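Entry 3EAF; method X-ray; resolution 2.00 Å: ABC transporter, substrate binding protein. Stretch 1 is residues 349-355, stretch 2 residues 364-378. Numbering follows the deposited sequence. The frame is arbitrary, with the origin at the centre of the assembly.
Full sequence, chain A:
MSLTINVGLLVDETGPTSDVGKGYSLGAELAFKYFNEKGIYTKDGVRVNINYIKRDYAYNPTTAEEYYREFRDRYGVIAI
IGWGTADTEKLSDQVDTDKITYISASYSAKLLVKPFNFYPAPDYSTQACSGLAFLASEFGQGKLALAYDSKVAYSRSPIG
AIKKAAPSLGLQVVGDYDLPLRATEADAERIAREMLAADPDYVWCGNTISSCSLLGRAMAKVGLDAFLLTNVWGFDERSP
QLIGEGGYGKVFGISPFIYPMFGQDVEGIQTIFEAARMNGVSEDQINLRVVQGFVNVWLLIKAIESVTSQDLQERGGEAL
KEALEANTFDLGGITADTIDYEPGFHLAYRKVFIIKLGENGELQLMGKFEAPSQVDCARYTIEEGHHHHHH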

# COMPACT_ATOMS: atom_id res chain seq x y z
N TYR A 349 6.96 8.25 -6.48
CA TYR A 349 7.16 7.89 -7.89
C TYR A 349 5.78 7.56 -8.45
O TYR A 349 4.79 7.62 -7.71
CB TYR A 349 8.15 6.72 -8.06
CG TYR A 349 7.82 5.45 -7.28
CD1 TYR A 349 7.12 4.40 -7.88
CD2 TYR A 349 8.24 5.30 -5.96
CE1 TYR A 349 6.83 3.23 -7.17
CE2 TYR A 349 7.95 4.15 -5.25
CZ TYR A 349 7.24 3.12 -5.86
OH TYR A 349 6.95 1.98 -5.14
N ARG A 350 5.69 7.23 -9.73
CA ARG A 350 4.38 7.03 -10.37
C ARG A 350 4.11 5.62 -10.88
O ARG A 350 2.96 5.17 -10.89
CB ARG A 350 4.16 8.03 -11.51
CG ARG A 350 4.06 9.48 -11.07
CD ARG A 350 3.77 10.42 -12.24
NE ARG A 350 2.36 10.47 -12.62
CZ ARG A 350 1.86 10.05 -13.79
NH1 ARG A 350 2.66 9.52 -14.72
NH2 ARG A 350 0.56 10.16 -14.04
N LYS A 351 5.15 4.91 -11.32
CA LYS A 351 4.92 3.64 -12.00
C LYS A 351 4.69 2.47 -11.04
O LYS A 351 5.02 2.54 -9.86
CB LYS A 351 6.01 3.33 -13.03
CG LYS A 351 7.39 3.06 -12.47
CD LYS A 351 8.38 2.82 -13.62
CE LYS A 351 8.75 4.13 -14.32
NZ LYS A 351 9.90 3.92 -15.28
N VAL A 352 4.07 1.41 -11.56
CA VAL A 352 3.74 0.21 -10.79
C VAL A 352 4.03 -1.04 -11.59
O VAL A 352 4.14 -0.99 -12.81
CB VAL A 352 2.25 0.19 -10.35
CG1 VAL A 352 1.97 1.30 -9.35
CG2 VAL A 352 1.31 0.26 -11.56
N PHE A 353 4.16 -2.17 -10.89
CA PHE A 353 4.15 -3.48 -11.53
C PHE A 353 2.71 -3.93 -11.70
O PHE A 353 1.85 -3.60 -10.90
CB PHE A 353 4.91 -4.52 -10.71
CG PHE A 353 6.37 -4.19 -10.49
CD1 PHE A 353 7.30 -4.36 -11.52
CD2 PHE A 353 6.81 -3.76 -9.25
CE1 PHE A 353 8.66 -4.08 -11.31
CE2 PHE A 353 8.17 -3.47 -9.03
CZ PHE A 353 9.09 -3.63 -10.07
N ILE A 354 2.45 -4.69 -12.76
CA ILE A 354 1.16 -5.34 -12.94
C ILE A 354 1.39 -6.84 -12.95
O ILE A 354 2.31 -7.33 -13.62
CB ILE A 354 0.46 -4.89 -14.26
CG1 ILE A 354 0.16 -3.37 -14.25
CG2 ILE A 354 -0.81 -5.73 -14.52
CD1 ILE A 354 -0.89 -2.91 -13.25
N ILE A 355 0.55 -7.55 -12.21
CA ILE A 355 0.67 -9.00 -12.07
C ILE A 355 -0.60 -9.65 -12.58
O ILE A 355 -1.71 -9.21 -12.24
CB ILE A 355 0.95 -9.41 -10.58
CG1 ILE A 355 2.25 -8.76 -10.07
CG2 ILE A 355 1.02 -10.92 -10.42
CD1 ILE A 355 2.03 -7.37 -9.48
N GLN A 364 1.87 -14.22 -13.07
CA GLN A 364 2.80 -13.83 -14.12
C GLN A 364 3.03 -12.34 -14.07
O GLN A 364 2.09 -11.57 -13.97
CB GLN A 364 2.26 -14.26 -15.49
CG GLN A 364 1.97 -15.76 -15.58
CD GLN A 364 1.15 -16.17 -16.79
OE1 GLN A 364 0.67 -15.33 -17.56
NE2 GLN A 364 0.96 -17.48 -16.95
N LEU A 365 4.29 -11.93 -14.13
CA LEU A 365 4.62 -10.52 -14.12
C LEU A 365 4.45 -9.92 -15.52
O LEU A 365 5.06 -10.39 -16.47
CB LEU A 365 6.05 -10.29 -13.59
CG LEU A 365 6.56 -8.85 -13.44
CD1 LEU A 365 5.75 -8.07 -12.40
CD2 LEU A 365 8.04 -8.84 -13.08
N MSE A 366 3.61 -8.88 -15.62
CA MSE A 366 3.41 -8.16 -16.89
C MSE A 366 4.49 -7.14 -17.18
O MSE A 366 4.81 -6.89 -18.34
CB MSE A 366 2.03 -7.47 -16.93
CG MSE A 366 0.83 -8.40 -16.84
SE MSE A 366 0.71 -9.69 -18.31
CE MSE A 366 1.77 -11.17 -17.59
N GLY A 367 5.05 -6.53 -16.13
CA GLY A 367 6.04 -5.45 -16.28
C GLY A 367 5.66 -4.18 -15.53
O GLY A 367 4.78 -4.20 -14.66
N LYS A 368 6.34 -3.08 -15.86
CA LYS A 368 6.10 -1.78 -15.24
C LYS A 368 5.22 -0.91 -16.12
O LYS A 368 5.46 -0.80 -17.34
CB LYS A 368 7.40 -1.03 -14.97
CG LYS A 368 8.34 -1.68 -14.00
CD LYS A 368 9.65 -0.92 -13.94
CE LYS A 368 10.57 -1.53 -12.91
NZ LYS A 368 11.87 -0.80 -12.84
N PHE A 369 4.21 -0.29 -15.51
CA PHE A 369 3.26 0.55 -16.24
C PHE A 369 2.97 1.85 -15.50
O PHE A 369 3.05 1.91 -14.27
CB PHE A 369 1.97 -0.23 -16.51
CG PHE A 369 2.18 -1.42 -17.42
CD1 PHE A 369 2.16 -1.27 -18.80
CD2 PHE A 369 2.42 -2.68 -16.88
CE1 PHE A 369 2.37 -2.36 -19.64
CE2 PHE A 369 2.63 -3.78 -17.71
CZ PHE A 369 2.60 -3.62 -19.09
N GLU A 370 2.66 2.89 -16.26
CA GLU A 370 2.45 4.22 -15.71
C GLU A 370 1.33 4.92 -16.46
O GLU A 370 1.21 4.79 -17.68
CB GLU A 370 3.74 5.04 -15.82
CG GLU A 370 3.81 6.26 -14.91
CD GLU A 370 5.06 7.09 -15.14
OE1 GLU A 370 6.05 6.56 -15.68
OE2 GLU A 370 5.07 8.28 -14.76
N ALA A 371 0.50 5.66 -15.72
CA ALA A 371 -0.54 6.50 -16.32
C ALA A 371 0.10 7.60 -17.18
O ALA A 371 1.24 8.01 -16.90
CB ALA A 371 -1.40 7.11 -15.23
N PRO A 372 -0.61 8.07 -18.23
CA PRO A 372 -0.09 9.18 -19.05
C PRO A 372 0.39 10.34 -18.19
O PRO A 372 -0.22 10.65 -17.16
CB PRO A 372 -1.30 9.61 -19.89
CG PRO A 372 -2.14 8.38 -20.00
CD PRO A 372 -1.92 7.60 -18.72
N SER A 373 1.46 10.99 -18.64
CA SER A 373 2.07 12.10 -17.90
C SER A 373 1.11 13.27 -17.65
O SER A 373 1.23 13.96 -16.64
CB SER A 373 3.31 12.60 -18.65
OG SER A 373 4.25 11.55 -18.83
N GLN A 374 0.17 13.47 -18.56
CA GLN A 374 -0.72 14.63 -18.51
C GLN A 374 -1.87 14.46 -17.51
O GLN A 374 -2.58 15.42 -17.21
CB GLN A 374 -1.23 14.99 -19.92
CG GLN A 374 -1.95 13.86 -20.69
CD GLN A 374 -1.85 13.97 -22.22
OE1 GLN A 374 -1.55 15.03 -22.77
NE2 GLN A 374 -2.12 12.86 -22.91
N VAL A 375 -2.04 13.24 -17.00
CA VAL A 375 -3.14 12.92 -16.08
C VAL A 375 -2.65 13.11 -14.65
O VAL A 375 -1.82 12.34 -14.15
CB VAL A 375 -3.66 11.48 -16.29
CG1 VAL A 375 -4.85 11.20 -15.38
CG2 VAL A 375 -4.03 11.24 -17.76
N ASP A 376 -3.17 14.14 -13.99
CA ASP A 376 -2.75 14.46 -12.63
C ASP A 376 -3.65 13.76 -11.61
O ASP A 376 -4.42 14.40 -10.89
CB ASP A 376 -2.73 15.97 -12.42
CG ASP A 376 -1.78 16.39 -11.31
OD1 ASP A 376 -1.35 15.54 -10.50
OD2 ASP A 376 -1.47 17.59 -11.24
N CYS A 377 -3.53 12.43 -11.57
CA CYS A 377 -4.32 11.57 -10.69
C CYS A 377 -4.31 12.04 -9.23
O CYS A 377 -5.36 12.13 -8.59
CB CYS A 377 -3.80 10.14 -10.75
SG CYS A 377 -3.09 9.66 -12.34
N ALA A 378 -3.11 12.34 -8.74
CA ALA A 378 -2.91 12.75 -7.35
C ALA A 378 -3.70 14.01 -7.02
O ALA A 378 -4.50 14.01 -6.08
CB ALA A 378 -1.43 12.97 -7.08

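Two antiparallel strands, 352-355 and 364-369, form the body of this contact, and an arginine just before the first strand ties the loop after the second to it. At Val352 and Phe369 the pairing is a regular two-bond ring: Val352 N donates to Phe369 O at 2.9 Å, and Phe369 N donates to Val352 O at 2.8 Å. Farther along, Ile354 N reaches Gly367 O at 3.0 Å, but Ile354 O accepts from Met366 N, at 2.8 Å, so the two bonds of Ile354 go to successive residues. The backbone explains the shift. Met366 has phi/psi of -81/-32, far from extended values, and Gly367 follows at 126/-165. At those angles a CB on residue 367 would be jammed against the carbonyl O of Met366, so glycine suits the irregularity by its own backbone, with no need of a clash across the contact.

Apart from the irregularity at Met366, side chains alternate between the two faces of the sheet. Phe353, Ile355, Leu365 and Lys368 share one. Phe353, with chi1 m, lies beside the aliphatic part of Lys368, and its CE1 is 3.6 Å from Lys368 CE. The lysine suits this exposed place because its chain is fully extended beyond chi1 (m, then t, t, t): its methylenes run past the CE1 side of the ring while NZ goes on to a hydrogen bond elsewhere in the structure. Leu365, in the t, p rotamer, brings its end nearer the first strand; Leu365 CD1 lies 4.0 Å from Phe353 CB and 4.3 Å from Ile355 CG1, so one methyl serves two neighbours.

Val352, Ile354 and Phe369 lie on the other face. Ile354 is m, m, and its CG1 packs 3.5 Å from CD2 of the Phe369 ring, whose chi1 is also m. The branched side chain makes a second contact through Ile354 CG2, 3.9 Å from CG of Met366, a selenomethionine. The CA-to-CB bond of that residue points toward the first strand, but its m, m, p conformation leads the end away, leaving the nearer part of the chain to make the contact.

Arg350 is the most heavily covered residue. Its CA-to-CB bond points toward the second stretch, and chi1 m with chi2 t carries the chain outward before chi3, at 82°, turns it and helps place the guanidinium in the loop. Arg350 NH1 forms a salt bridge with Glu370 OE2 at 2.7 Å and a hydrogen bond to Ala371 O at 3.0 Å, both acceptors near the guanidinium plane. Arg350 NH2 donates to Pro372 O at 3.3 Å. Pro372 O also accepts from Val375 N, at 3.2 Å, closing the type I turn, so the arginine braces the turn at its first residue. A planar group with several N-H donors suits such a cluster of oxygens. Glu370 answers with chi1 and chi2 both t: its CA-to-CB bond points sideways, yet the extended chain brings the carboxylate to the arginine.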